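Local coordinates for protein chymotrypsin (Cellulomonas bogoriensis, PDB 2EA3) that probably hydrolyses peptide bonds in proteins as a chymotrypsin-like serine endopeptidase of the S1 family, at residues A[49-59]-A[167-178]; A[87-95]-A[105-113]. All blocks are in the same frame, centred on the assembly; numbering follows the deposited sequence.

Contact 1 of 2, residues A[49-59]-A[167-178]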
ATOM      1  N   GLY A  49       6.864  11.042  -7.146  1.00 14.78           N
ATOM      2  CA  GLY A  49       6.144  11.835  -6.163  1.00 14.20           C
ATOM      3  C   GLY A  49       6.144  11.010  -4.899  1.00 14.39           C
ATOM      4  O   GLY A  49       5.838   9.792  -4.937  1.00 13.83           O
ATOM      5  N   SER A  50       6.539  11.642  -3.796  1.00 13.38           N
ATOM      6  CA  SER A  50       6.620  10.957  -2.501  1.00 13.65           C
ATOM      7  C   SER A  50       6.413  11.966  -1.396  1.00 13.66           C
ATOM      8  O   SER A  50       7.053  13.034  -1.390  1.00 14.07           O
ATOM      9  CB  SER A  50       7.979  10.268  -2.312  1.00 13.66           C
ATOM     10  OG  SER A  50       8.025   9.548  -1.087  1.00 16.37           O
ATOM     11  N   SER A  51       5.522  11.632  -0.468  1.00 12.04           N
ATOM     12  CA  SER A  51       5.232  12.490   0.666  1.00 12.60           C
ATOM     13  C   SER A  51       5.346  11.689   1.956  1.00 12.78           C
ATOM     14  O   SER A  51       4.550  10.779   2.197  1.00 12.16           O
ATOM     15  CB  SER A  51       3.837  13.092   0.549  1.00 12.63           C
ATOM     16  OG  SER A  51       3.645  14.066   1.568  1.00 13.26           O
ATOM     17  N   PHE A  52       6.374  12.001   2.743  1.00 12.28           N
ATOM     18  CA  PHE A  52       6.642  11.343   4.031  1.00 13.08           C
ATOM     19  C   PHE A  52       7.720  12.172   4.726  1.00 14.25           C
ATOM     20  O   PHE A  52       8.694  12.583   4.065  1.00 14.78           O
ATOM     21  CB  PHE A  52       7.139   9.896   3.850  1.00 13.05           C
ATOM     22  CG  PHE A  52       7.543   9.235   5.133  1.00 12.55           C
ATOM     23  CD1 PHE A  52       6.583   8.664   5.969  1.00 12.05           C
ATOM     24  CD2 PHE A  52       8.887   9.200   5.516  1.00 13.76           C
ATOM     25  CE1 PHE A  52       6.952   8.050   7.177  1.00 14.91           C
ATOM     26  CE2 PHE A  52       9.274   8.596   6.714  1.00 14.59           C
ATOM     27  CZ  PHE A  52       8.308   8.027   7.548  1.00 15.16           C
ATOM     28  N   PRO A  53       7.570  12.428   6.040  1.00 14.59           N
ATOM     29  CA  PRO A  53       6.437  12.145   6.909  1.00 14.36           C
ATOM     30  C   PRO A  53       5.298  13.132   6.647  1.00 13.55           C
ATOM     31  O   PRO A  53       5.204  13.670   5.536  1.00 12.81           O
ATOM     32  CB  PRO A  53       7.030  12.277   8.312  1.00 14.97           C
ATOM     33  CG  PRO A  53       8.132  13.246   8.147  1.00 16.02           C
ATOM     34  CD  PRO A  53       8.698  13.019   6.790  1.00 15.10           C
ATOM     35  N   GLY A  54       4.431  13.359   7.626  1.00 12.92           N
ATOM     36  CA  GLY A  54       3.232  14.159   7.380  1.00 13.13           C
ATOM     37  C   GLY A  54       2.159  13.281   6.764  1.00 12.80           C
ATOM     38  O   GLY A  54       1.136  13.002   7.399  1.00 13.49           O
ATOM     39  N   ASN A  55       2.410  12.844   5.525  1.00 11.71           N
ATOM     40  CA  ASN A  55       1.623  11.809   4.854  1.00 10.56           C
ATOM     41  C   ASN A  55       2.509  10.576   4.768  1.00 10.30           C
ATOM     42  O   ASN A  55       3.644  10.582   5.263  1.00 10.01           O
ATOM     43  CB  ASN A  55       1.285  12.241   3.416  1.00 10.32           C
ATOM     44  CG  ASN A  55       0.640  13.624   3.338  1.00 12.26           C
ATOM     45  OD1 ASN A  55       1.151  14.521   2.653  1.00 15.49           O
ATOM     46  ND2 ASN A  55      -0.463  13.801   4.026  1.00 11.39           N
ATOM     47  N   ASP A  56       2.025   9.522   4.117  1.00  9.30           N
ATOM     48  CA  ASP A  56       2.921   8.409   3.791  1.00  9.51           C
ATOM     49  C   ASP A  56       2.483   7.785   2.463  1.00  9.83           C
ATOM     50  O   ASP A  56       1.909   6.700   2.414  1.00  9.89           O
ATOM     51  CB  ASP A  56       3.017   7.387   4.940  1.00  9.93           C
ATOM     52  CG  ASP A  56       4.178   6.392   4.751  1.00 10.60           C
ATOM     53  OD1 ASP A  56       4.318   5.473   5.598  1.00 11.25           O
ATOM     54  OD2 ASP A  56       4.929   6.527   3.746  1.00 10.04           O
ATOM     55  N   TYR A  57       2.752   8.501   1.381  1.00  9.78           N
ATOM     56  CA  TYR A  57       2.363   8.017   0.062  1.00  9.60           C
ATOM     57  C   TYR A  57       3.376   8.327  -1.005  1.00  8.99           C
ATOM     58  O   TYR A  57       4.149   9.271  -0.875  1.00  8.53           O
ATOM     59  CB  TYR A  57       0.971   8.504  -0.382  1.00 10.48           C
ATOM     60  CG  TYR A  57       0.755  10.006  -0.510  1.00 11.25           C
ATOM     61  CD1 TYR A  57      -0.042  10.691   0.404  1.00 11.76           C
ATOM     62  CD2 TYR A  57       1.349  10.743  -1.549  1.00 12.68           C
ATOM     63  CE1 TYR A  57      -0.249  12.099   0.288  1.00 12.40           C
ATOM     64  CE2 TYR A  57       1.127  12.135  -1.682  1.00 12.90           C
ATOM     65  CZ  TYR A  57       0.332  12.796  -0.774  1.00 13.14           C
ATOM     66  OH  TYR A  57       0.137  14.167  -0.916  1.00 14.52           O
ATOM     67  N   ALA A  58       3.318   7.536  -2.069  1.00  8.91           N
ATOM     68  CA  ALA A  58       4.187   7.726  -3.221  1.00 10.01           C
ATOM     69  C   ALA A  58       3.559   7.126  -4.447  1.00 10.37           C
ATOM     70  O   ALA A  58       2.708   6.247  -4.357  1.00 10.60           O
ATOM     71  CB  ALA A  58       5.569   7.128  -2.966  1.00  9.48           C
ATOM     72  N   PHE A  59       4.001   7.608  -5.600  1.00 10.37           N
ATOM     73  CA  PHE A  59       3.568   7.096  -6.879  1.00 10.66           C
ATOM     74  C   PHE A  59       4.827   6.684  -7.614  1.00 11.36           C
ATOM     75  O   PHE A  59       5.787   7.464  -7.686  1.00 11.70           O
ATOM     76  CB  PHE A  59       2.842   8.208  -7.661  1.00 10.78           C
ATOM     77  CG  PHE A  59       2.664   7.914  -9.130  1.00 11.63           C
ATOM     78  CD1 PHE A  59       1.996   6.768  -9.562  1.00 10.03           C
ATOM     79  CD2 PHE A  59       3.158   8.807 -10.082  1.00 15.29           C
ATOM     80  CE1 PHE A  59       1.834   6.507 -10.925  1.00 12.27           C
ATOM     81  CE2 PHE A  59       3.001   8.527 -11.458  1.00 15.47           C
ATOM     82  CZ  PHE A  59       2.327   7.391 -11.864  1.00 13.00           C
ATOM     83  N   GLN A 167      -2.144   4.606   5.091  1.00  8.83           N
ATOM     84  CA  GLN A 167      -2.389   5.848   4.387  1.00  9.56           C
ATOM     85  C   GLN A 167      -3.596   5.628   3.455  1.00  9.44           C
ATOM     86  O   GLN A 167      -3.552   4.788   2.582  1.00  9.22           O
ATOM     87  CB  GLN A 167      -1.145   6.201   3.555  1.00  9.71           C
ATOM     88  CG  GLN A 167      -1.370   7.251   2.453  1.00  9.89           C
ATOM     89  CD  GLN A 167      -1.660   8.626   3.002  1.00 11.79           C
ATOM     90  OE1 GLN A 167      -0.852   9.200   3.724  1.00 11.40           O
ATOM     91  NE2 GLN A 167      -2.821   9.173   2.652  1.00 13.16           N
ATOM     92  N   PRO A 168      -4.677   6.382   3.652  1.00 10.25           N
ATOM     93  CA  PRO A 168      -5.875   6.213   2.782  1.00 10.37           C
ATOM     94  C   PRO A 168      -5.551   6.462   1.321  1.00 10.39           C
ATOM     95  O   PRO A 168      -4.708   7.307   1.030  1.00 10.08           O
ATOM     96  CB  PRO A 168      -6.838   7.316   3.256  1.00 11.16           C
ATOM     97  CG  PRO A 168      -6.326   7.807   4.530  1.00 11.96           C
ATOM     98  CD  PRO A 168      -4.869   7.374   4.715  1.00  9.78           C
ATOM     99  N   VAL A 169      -6.212   5.756   0.403  1.00 10.90           N
ATOM    100  CA  VAL A 169      -5.887   5.934  -1.036  1.00 12.36           C
ATOM    101  C   VAL A 169      -6.432   7.221  -1.659  1.00 11.76           C
ATOM    102  O   VAL A 169      -5.831   7.762  -2.562  1.00 11.41           O
ATOM    103  CB  VAL A 169      -6.341   4.746  -1.946  1.00 13.26           C
ATOM    104  CG1 VAL A 169      -5.437   3.484  -1.754  1.00 15.76           C
ATOM    105  CG2 VAL A 169      -7.811   4.446  -1.742  1.00 14.56           C
ATOM    106  N   ASN A 170      -7.589   7.695  -1.208  1.00 11.96           N
ATOM    107  CA  ASN A 170      -8.199   8.838  -1.878  1.00 12.83           C
ATOM    108  C   ASN A 170      -7.333  10.098  -1.951  1.00 12.19           C
ATOM    109  O   ASN A 170      -7.248  10.696  -3.021  1.00 12.07           O
ATOM    110  CB  ASN A 170      -9.628   9.124  -1.356  1.00 13.25           C
ATOM    111  CG  ASN A 170     -10.622   8.071  -1.818  1.00 16.38           C
ATOM    112  OD1 ASN A 170     -10.347   7.316  -2.753  1.00 19.97           O
ATOM    113  ND2 ASN A 170     -11.792   8.019  -1.171  1.00 18.71           N
ATOM    114  N   PRO A 171      -6.673  10.491  -0.836  1.00 12.07           N
ATOM    115  CA  PRO A 171      -5.741  11.616  -0.922  1.00 11.45           C
ATOM    116  C   PRO A 171      -4.575  11.402  -1.887  1.00 11.68           C
ATOM    117  O   PRO A 171      -4.066  12.377  -2.443  1.00 11.78           O
ATOM    118  CB  PRO A 171      -5.219  11.762   0.517  1.00 11.69           C
ATOM    119  CG  PRO A 171      -6.323  11.182   1.365  1.00 12.13           C
ATOM    120  CD  PRO A 171      -6.804  10.013   0.556  1.00 12.20           C
ATOM    121  N   ILE A 172      -4.166  10.152  -2.108  1.00 10.46           N
ATOM    122  CA  ILE A 172      -3.069   9.877  -3.053  1.00 10.50           C
ATOM    123  C   ILE A 172      -3.545  10.096  -4.491  1.00 11.34           C
ATOM    124  O   ILE A 172      -2.862  10.729  -5.291  1.00 12.61           O
ATOM    125  CB  ILE A 172      -2.533   8.428  -2.936  1.00  9.97           C
ATOM    126  CG1 ILE A 172      -2.315   8.042  -1.461  1.00  9.68           C
ATOM    127  CG2 ILE A 172      -1.225   8.275  -3.764  1.00  8.91           C
ATOM    128  CD1 ILE A 172      -1.962   6.551  -1.231  1.00  9.45           C
ATOM    129  N   LEU A 173      -4.705   9.544  -4.821  1.00 11.56           N
ATOM    130  CA  LEU A 173      -5.290   9.741  -6.135  1.00 12.47           C
ATOM    131  C   LEU A 173      -5.499  11.243  -6.396  1.00 13.53           C
ATOM    132  O   LEU A 173      -5.175  11.727  -7.471  1.00 14.41           O
ATOM    133  CB  LEU A 173      -6.603   8.959  -6.248  1.00 12.67           C
ATOM    134  CG  LEU A 173      -6.456   7.446  -5.980  1.00 12.09           C
ATOM    135  CD1 LEU A 173      -7.835   6.784  -5.909  1.00 15.46           C
ATOM    136  CD2 LEU A 173      -5.543   6.772  -7.031  1.00 13.24           C
ATOM    137  N   GLN A 174      -5.996  11.964  -5.396  1.00 14.10           N
ATOM    138  CA  GLN A 174      -6.201  13.407  -5.504  1.00 15.51           C
ATOM    139  C   GLN A 174      -4.881  14.161  -5.685  1.00 14.56           C
ATOM    140  O   GLN A 174      -4.779  15.058  -6.526  1.00 14.96           O
ATOM    141  CB  GLN A 174      -6.931  13.929  -4.266  1.00 15.87           C
ATOM    142  CG  GLN A 174      -7.221  15.439  -4.299  1.00 21.26           C
ATOM    143  CD  GLN A 174      -8.393  15.811  -5.195  1.00 28.37           C
ATOM    144  OE1 GLN A 174      -8.549  15.284  -6.306  1.00 30.11           O
ATOM    145  NE2 GLN A 174      -9.226  16.736  -4.712  1.00 30.89           N
ATOM    146  N   ALA A 175      -3.868  13.778  -4.910  1.00 14.19           N
ATOM    147  CA  ALA A 175      -2.574  14.479  -4.946  1.00 13.68           C
ATOM    148  C   ALA A 175      -1.984  14.464  -6.345  1.00 14.05           C
ATOM    149  O   ALA A 175      -1.479  15.477  -6.812  1.00 13.21           O
ATOM    150  CB  ALA A 175      -1.590  13.863  -3.944  1.00 14.05           C
ATOM    151  N   TYR A 176      -2.083  13.328  -7.036  1.00 13.02           N
ATOM    152  CA  TYR A 176      -1.383  13.182  -8.302  1.00 14.32           C
ATOM    153  C   TYR A 176      -2.281  13.128  -9.530  1.00 14.26           C
ATOM    154  O   TYR A 176      -1.784  12.919 -10.641  1.00 14.96           O
ATOM    155  CB  TYR A 176      -0.483  11.947  -8.265  1.00 14.40           C
ATOM    156  CG  TYR A 176       0.539  11.982  -7.162  1.00 14.85           C
ATOM    157  CD1 TYR A 176       1.418  13.068  -7.031  1.00 16.52           C
ATOM    158  CD2 TYR A 176       0.646  10.940  -6.257  1.00 14.65           C
ATOM    159  CE1 TYR A 176       2.356  13.114  -5.998  1.00 16.83           C
ATOM    160  CE2 TYR A 176       1.606  10.965  -5.227  1.00 16.62           C
ATOM    161  CZ  TYR A 176       2.453  12.055  -5.110  1.00 16.26           C
ATOM    162  OH  TYR A 176       3.386  12.090  -4.109  1.00 15.22           O
ATOM    163  N   GLY A 177      -3.579  13.319  -9.323  1.00 14.77           N
ATOM    164  CA  GLY A 177      -4.573  13.298 -10.411  1.00 15.54           C
ATOM    165  C   GLY A 177      -4.614  11.941 -11.078  1.00 16.28           C
ATOM    166  O   GLY A 177      -4.617  11.846 -12.298  1.00 16.99           O
ATOM    167  N   LEU A 178      -4.610  10.890 -10.264  1.00 15.83           N
ATOM    168  CA  LEU A 178      -4.521   9.523 -10.761  1.00 16.59           C
ATOM    169  C   LEU A 178      -5.879   8.861 -10.735  1.00 16.79           C
ATOM    170  O   LEU A 178      -6.721   9.211  -9.911  1.00 17.58           O
ATOM    171  CB  LEU A 178      -3.582   8.694  -9.875  1.00 16.59           C
ATOM    172  CG  LEU A 178      -2.131   9.134  -9.794  1.00 16.62           C
ATOM    173  CD1 LEU A 178      -1.492   8.494  -8.572  1.00 18.72           C
ATOM    174  CD2 LEU A 178      -1.391   8.776 -11.083  1.00 19.15           C
TER
HETATM  175  O   HOH W   1      -1.759  11.439   5.281  1.00 28.26           O
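The ring of Tyr-57 is held at its edges between Gln-167 and Tyr-176, an example of two large side chains and one amide docking a C-terminal helix on a barrel. CG stands between the backbone N and the carbonyl carbon (chi1 61°), which directs the ring at the helix; Tyr-57 CD1 lies 3.7 Å from Gln-167 CD, and CE2 on the far side meets Tyr-176 OH at 3.3 Å. Its CB lies 3.5 Å from Ile-172 CG1, while Ala-175 CB packs near its hydroxyl end. The Tyr-176 ring crosses that of Tyr-57 obliquely, planes 84° apart; its OH end reaches the backbone of Gly-49, and CD2 lies 3.8 Å from Phe-59 CB. Leu-178 CD2 makes a CH-pi contact over one face of the Phe-59 ring. Gln-167 OE1 accepts from Asp-56 N (2.9 Å, 167° at the hydrogen) and from a water bound by Asn-55 ND2, and NE2 donates to Pro-168 O; together these bonds fix the amide's rotation. Asp-56, whose carboxylate accepts from His-32 N and Ser-152 OG, is probably the acid of a triad with His-32 and Ser-137. Helix 169-176 packs against strands 45-51 and 57-62, and Ile-172 and the following Leu-178 also touch strand 26-29.

Contact 2 of 2, residues A[87-95]-A[105-113]. With SO4 (sulfate ion), chain B.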
ATOM      1  N   ALA A  87     -14.366   4.369   0.404  1.00 16.07           N
ATOM      2  CA  ALA A  87     -13.842   4.201   1.758  1.00 16.15           C
ATOM      3  C   ALA A  87     -14.850   3.491   2.649  1.00 16.61           C
ATOM      4  O   ALA A  87     -16.062   3.747   2.572  1.00 16.91           O
ATOM      5  CB  ALA A  87     -13.450   5.553   2.363  1.00 16.46           C
ATOM      6  N   ALA A  88     -14.329   2.584   3.463  1.00 15.67           N
ATOM      7  CA  ALA A  88     -15.124   1.786   4.372  1.00 15.42           C
ATOM      8  C   ALA A  88     -15.129   2.477   5.719  1.00 15.47           C
ATOM      9  O   ALA A  88     -14.144   3.152   6.085  1.00 15.63           O
ATOM     10  CB  ALA A  88     -14.560   0.374   4.483  1.00 15.61           C
ATOM     11  N   PRO A  89     -16.240   2.343   6.465  1.00 15.37           N
ATOM     12  CA  PRO A  89     -16.311   2.976   7.773  1.00 15.66           C
ATOM     13  C   PRO A  89     -15.568   2.224   8.874  1.00 15.34           C
ATOM     14  O   PRO A  89     -15.222   1.055   8.721  1.00 15.35           O
ATOM     15  CB  PRO A  89     -17.823   3.001   8.062  1.00 15.91           C
ATOM     16  CG  PRO A  89     -18.362   1.860   7.338  1.00 15.87           C
ATOM     17  CD  PRO A  89     -17.502   1.676   6.101  1.00 15.59           C
ATOM     18  N   VAL A  90     -15.350   2.901   9.998  1.00 15.70           N
ATOM     19  CA  VAL A  90     -14.810   2.257  11.196  1.00 15.56           C
ATOM     20  C   VAL A  90     -15.625   0.990  11.509  1.00 15.13           C
ATOM     21  O   VAL A  90     -16.860   0.989  11.328  1.00 15.46           O
ATOM     22  CB  VAL A  90     -14.807   3.267  12.380  1.00 15.12           C
ATOM     23  CG1 VAL A  90     -14.481   2.592  13.704  1.00 17.39           C
ATOM     24  CG2 VAL A  90     -13.824   4.422  12.090  1.00 16.55           C
ATOM     25  N   GLY A  91     -14.947  -0.068  11.950  1.00 14.07           N
ATOM     26  CA  GLY A  91     -15.557  -1.381  12.215  1.00 14.80           C
ATOM     27  C   GLY A  91     -15.507  -2.367  11.059  1.00 14.47           C
ATOM     28  O   GLY A  91     -15.748  -3.565  11.248  1.00 14.77           O
ATOM     29  N   SER A  92     -15.182  -1.883   9.864  1.00 13.64           N
ATOM     30  CA  SER A  92     -15.158  -2.739   8.677  1.00 13.44           C
ATOM     31  C   SER A  92     -14.061  -3.789   8.722  1.00 13.21           C
ATOM     32  O   SER A  92     -12.956  -3.497   9.189  1.00 12.80           O
ATOM     33  CB  SER A  92     -14.950  -1.913   7.416  1.00 13.22           C
ATOM     34  OG  SER A  92     -16.097  -1.110   7.200  1.00 15.25           O
ATOM     35  N   ALA A  93     -14.358  -4.985   8.202  1.00 12.64           N
ATOM     36  CA  ALA A  93     -13.347  -6.023   8.062  1.00 12.39           C
ATOM     37  C   ALA A  93     -12.474  -5.640   6.872  1.00 12.47           C
ATOM     38  O   ALA A  93     -12.969  -5.349   5.774  1.00 13.15           O
ATOM     39  CB  ALA A  93     -13.993  -7.394   7.835  1.00 13.71           C
ATOM     40  N   VAL A  94     -11.176  -5.614   7.102  1.00 11.82           N
ATOM     41  CA  VAL A  94     -10.232  -5.276   6.043  1.00 10.28           C
ATOM     42  C   VAL A  94      -9.127  -6.326   6.015  1.00 10.23           C
ATOM     43  O   VAL A  94      -8.814  -6.962   7.046  1.00  9.16           O
ATOM     44  CB  VAL A  94      -9.621  -3.885   6.251  1.00 10.71           C
ATOM     45  CG1 VAL A  94     -10.659  -2.798   5.975  1.00 10.35           C
ATOM     46  CG2 VAL A  94      -9.018  -3.758   7.677  1.00  9.77           C
ATOM     47  N   CYS A  95      -8.551  -6.511   4.836  1.00 10.00           N
ATOM     48  CA  CYS A  95      -7.441  -7.463   4.693  1.00 10.12           C
ATOM     49  C   CYS A  95      -6.315  -6.754   3.991  1.00  9.67           C
ATOM     50  O   CYS A  95      -6.549  -5.942   3.078  1.00  9.95           O
ATOM     51  CB  CYS A  95      -7.837  -8.670   3.858  1.00 10.05           C
ATOM     52  SG  CYS A  95      -9.073  -9.703   4.636  1.00 12.28           S
ATOM     53  N   CYS A 105      -5.911 -10.242   8.032  1.00 10.35           N
ATOM     54  CA  CYS A 105      -7.100  -9.406   8.106  1.00 11.53           C
ATOM     55  C   CYS A 105      -7.325  -8.905   9.528  1.00 11.16           C
ATOM     56  O   CYS A 105      -6.679  -9.375  10.496  1.00 10.71           O
ATOM     57  CB  CYS A 105      -8.327 -10.165   7.587  1.00 11.48           C
ATOM     58  SG  CYS A 105      -8.066 -10.887   5.934  1.00 13.17           S
ATOM     59  N   GLY A 106      -8.221  -7.937   9.642  1.00 11.48           N
ATOM     60  CA  GLY A 106      -8.514  -7.312  10.927  1.00 11.60           C
ATOM     61  C   GLY A 106      -9.689  -6.403  10.691  1.00 11.60           C
ATOM     62  O   GLY A 106     -10.503  -6.650   9.787  1.00 12.03           O
ATOM     63  N   THR A 107      -9.761  -5.337  11.478  1.00 12.06           N
ATOM     64  CA  THR A 107     -10.871  -4.388  11.391  1.00 12.59           C
ATOM     65  C   THR A 107     -10.331  -2.973  11.532  1.00 12.12           C
ATOM     66  O   THR A 107      -9.278  -2.754  12.173  1.00 11.43           O
ATOM     67  CB  THR A 107     -11.922  -4.639  12.484  1.00 13.61           C
ATOM     68  OG1 THR A 107     -11.329  -4.397  13.759  1.00 17.13           O
ATOM     69  CG2 THR A 107     -12.419  -6.099  12.448  1.00 14.80           C
ATOM     70  N   ILE A 108     -11.044  -2.021  10.937  1.00 11.31           N
ATOM     71  CA  ILE A 108     -10.664  -0.627  11.044  1.00 11.62           C
ATOM     72  C   ILE A 108     -11.146  -0.145  12.413  1.00 11.96           C
ATOM     73  O   ILE A 108     -12.327  -0.295  12.728  1.00 12.23           O
ATOM     74  CB  ILE A 108     -11.315   0.241   9.957  1.00 11.40           C
ATOM     75  CG1 ILE A 108     -10.801  -0.120   8.545  1.00 12.30           C
ATOM     76  CG2 ILE A 108     -11.129   1.743  10.286  1.00 12.23           C
ATOM     77  CD1 ILE A 108     -11.600   0.565   7.418  1.00 12.77           C
ATOM     78  N   THR A 109     -10.247   0.423  13.212  1.00 11.93           N
ATOM     79  CA  THR A 109     -10.651   0.880  14.551  1.00 13.73           C
ATOM     80  C   THR A 109     -10.689   2.383  14.733  1.00 14.06           C
ATOM     81  O   THR A 109     -11.270   2.868  15.695  1.00 14.42           O
ATOM     82  CB  THR A 109      -9.784   0.267  15.670  1.00 13.87           C
ATOM     83  OG1 THR A 109      -8.426   0.661  15.497  1.00 14.94           O
ATOM     84  CG2 THR A 109      -9.904  -1.245  15.683  1.00 15.40           C
ATOM     85  N   ALA A 110     -10.053   3.116  13.829  1.00 14.43           N
ATOM     86  CA  ALA A 110     -10.081   4.577  13.835  1.00 14.63           C
ATOM     87  C   ALA A 110      -9.691   5.109  12.481  1.00 14.92           C
ATOM     88  O   ALA A 110      -9.000   4.436  11.713  1.00 15.04           O
ATOM     89  CB  ALA A 110      -9.137   5.155  14.901  1.00 15.84           C
ATOM     90  N   LEU A 111     -10.155   6.323  12.193  1.00 15.69           N
ATOM     91  CA  LEU A 111      -9.716   7.084  11.037  1.00 16.65           C
ATOM     92  C   LEU A 111      -9.018   8.353  11.521  1.00 17.16           C
ATOM     93  O   LEU A 111      -9.169   8.760  12.686  1.00 17.38           O
ATOM     94  CB  LEU A 111     -10.908   7.420  10.131  1.00 16.92           C
ATOM     95  CG  LEU A 111     -11.795   6.259   9.667  1.00 17.31           C
ATOM     96  CD1 LEU A 111     -13.062   6.831   8.997  1.00 19.49           C
ATOM     97  CD2 LEU A 111     -11.059   5.283   8.747  1.00 18.17           C
ATOM     98  N   ASN A 112      -8.241   8.964  10.637  1.00 18.21           N
ATOM     99  CA  ASN A 112      -7.473  10.178  10.967  1.00 19.22           C
ATOM    100  C   ASN A 112      -6.636  10.056  12.252  1.00 19.17           C
ATOM    101  O   ASN A 112      -6.630  10.966  13.084  1.00 19.53           O
ATOM    102  CB  ASN A 112      -8.395  11.408  11.024  1.00 20.24           C
ATOM    103  CG  ASN A 112      -7.679  12.704  10.622  1.00 23.97           C
ATOM    104  OD1 ASN A 112      -6.653  12.686   9.945  1.00 28.02           O
ATOM    105  ND2 ASN A 112      -8.234  13.840  11.037  1.00 29.74           N
ATOM    106  N   SER A 113      -5.943   8.926  12.407  1.00 18.23           N
ATOM    107  CA  SER A 113      -5.010   8.703  13.509  1.00 18.35           C
ATOM    108  C   SER A 113      -3.651   9.301  13.171  1.00 18.22           C
ATOM    109  O   SER A 113      -3.301   9.445  12.000  1.00 16.93           O
ATOM    110  CB  SER A 113      -4.807   7.203  13.738  1.00 18.63           C
ATOM    111  OG  SER A 113      -5.922   6.643  14.377  1.00 22.65           O
TER
HETATM  112  S   SO4 B 190     -18.148  -5.533   7.205  1.00 44.14           S
HETATM  113  O1  SO4 B 190     -18.831  -6.512   6.371  1.00 45.49           O
HETATM  114  O2  SO4 B 190     -18.257  -5.915   8.608  1.00 45.10           O
HETATM  115  O3  SO4 B 190     -16.740  -5.456   6.835  1.00 44.84           O
HETATM  116  O4  SO4 B 190     -18.768  -4.223   7.019  1.00 45.33           O
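Cys-95 and Cys-105 are joined by a disulfide across a beta hairpin, strands 93-98 and 102-110, at one edge of the six-stranded antiparallel barrel sheet that also holds strands 125-128 and 161-168. The two half-cystines occupy a non-hydrogen-bonded pair with CA atoms only 3.9 Å apart, and the torsion about the S-S bond (chi3) is 102°.

Backbone bonds zip up the rest. Val-94 and Gly-106 make the hydrogen-bonded pair: Gly-106 N points almost straight at the Val-94 carbonyl oxygen (2.8 Å), whereas Val-94 N approaches Gly-106 O from 40° above its carbonyl plane. Beyond the ladder, the type II turn Pro-89 to Ser-92 that precedes strand 93-98 is tied to the same partner strand: Ile-108 N donates to Ser-92 O and Gly-91 N to Ile-108 O (2.7 Å). Within the turn Pro-89 O receives both the N-H and the hydroxyl of Ser-92, a double grip on one carbonyl.

Apolar contacts gather beside Val-94. Val-94 and Ile-108 meet at about a right angle, CG1 to CG1 at 3.7 Å, and Ile-108 CD1 extends to Ala-88 CB. Farther along, Val-90 slides past Leu-111 in the opposite direction; its CG2, anti to the carbonyl carbon, is the branch that meets Leu-111 CG (3.7 Å), while CG1 turns to Ile-108 O. Ile-108 and Leu-111 also reach Ile-126, and Val-94 touches Leu-141, which ties the hairpin to its neighbouring strands.

A sulfate ion, probably from the crystallisation liquor, is bound at the start of strand 93-98: Ala-93 N donates to its O3 over 2.8 Å with 161° at the hydrogen.

In the fold
The two contacts illustrate the two-barrel architecture of chymotrypsin-like proteases, here in the protease portion of a longer protein. Contact 1 bridges the barrels: residues 49-59 come from the first, residues 167-178 from the last strand of the second and the helix after it. Contact 2 lies wholly in the second barrel, where strands 93-98 and 102-110 share a sheet with strand 161-168. Their centres are 19 Å apart and their nearest atoms about 5 Å, without touching. Along the chain both segments of contact 2 fall between those of contact 1. Contact 1, the long-range one, thus fastens the C-terminal helix to the first barrel, while contact 2 is a local hairpin within the second.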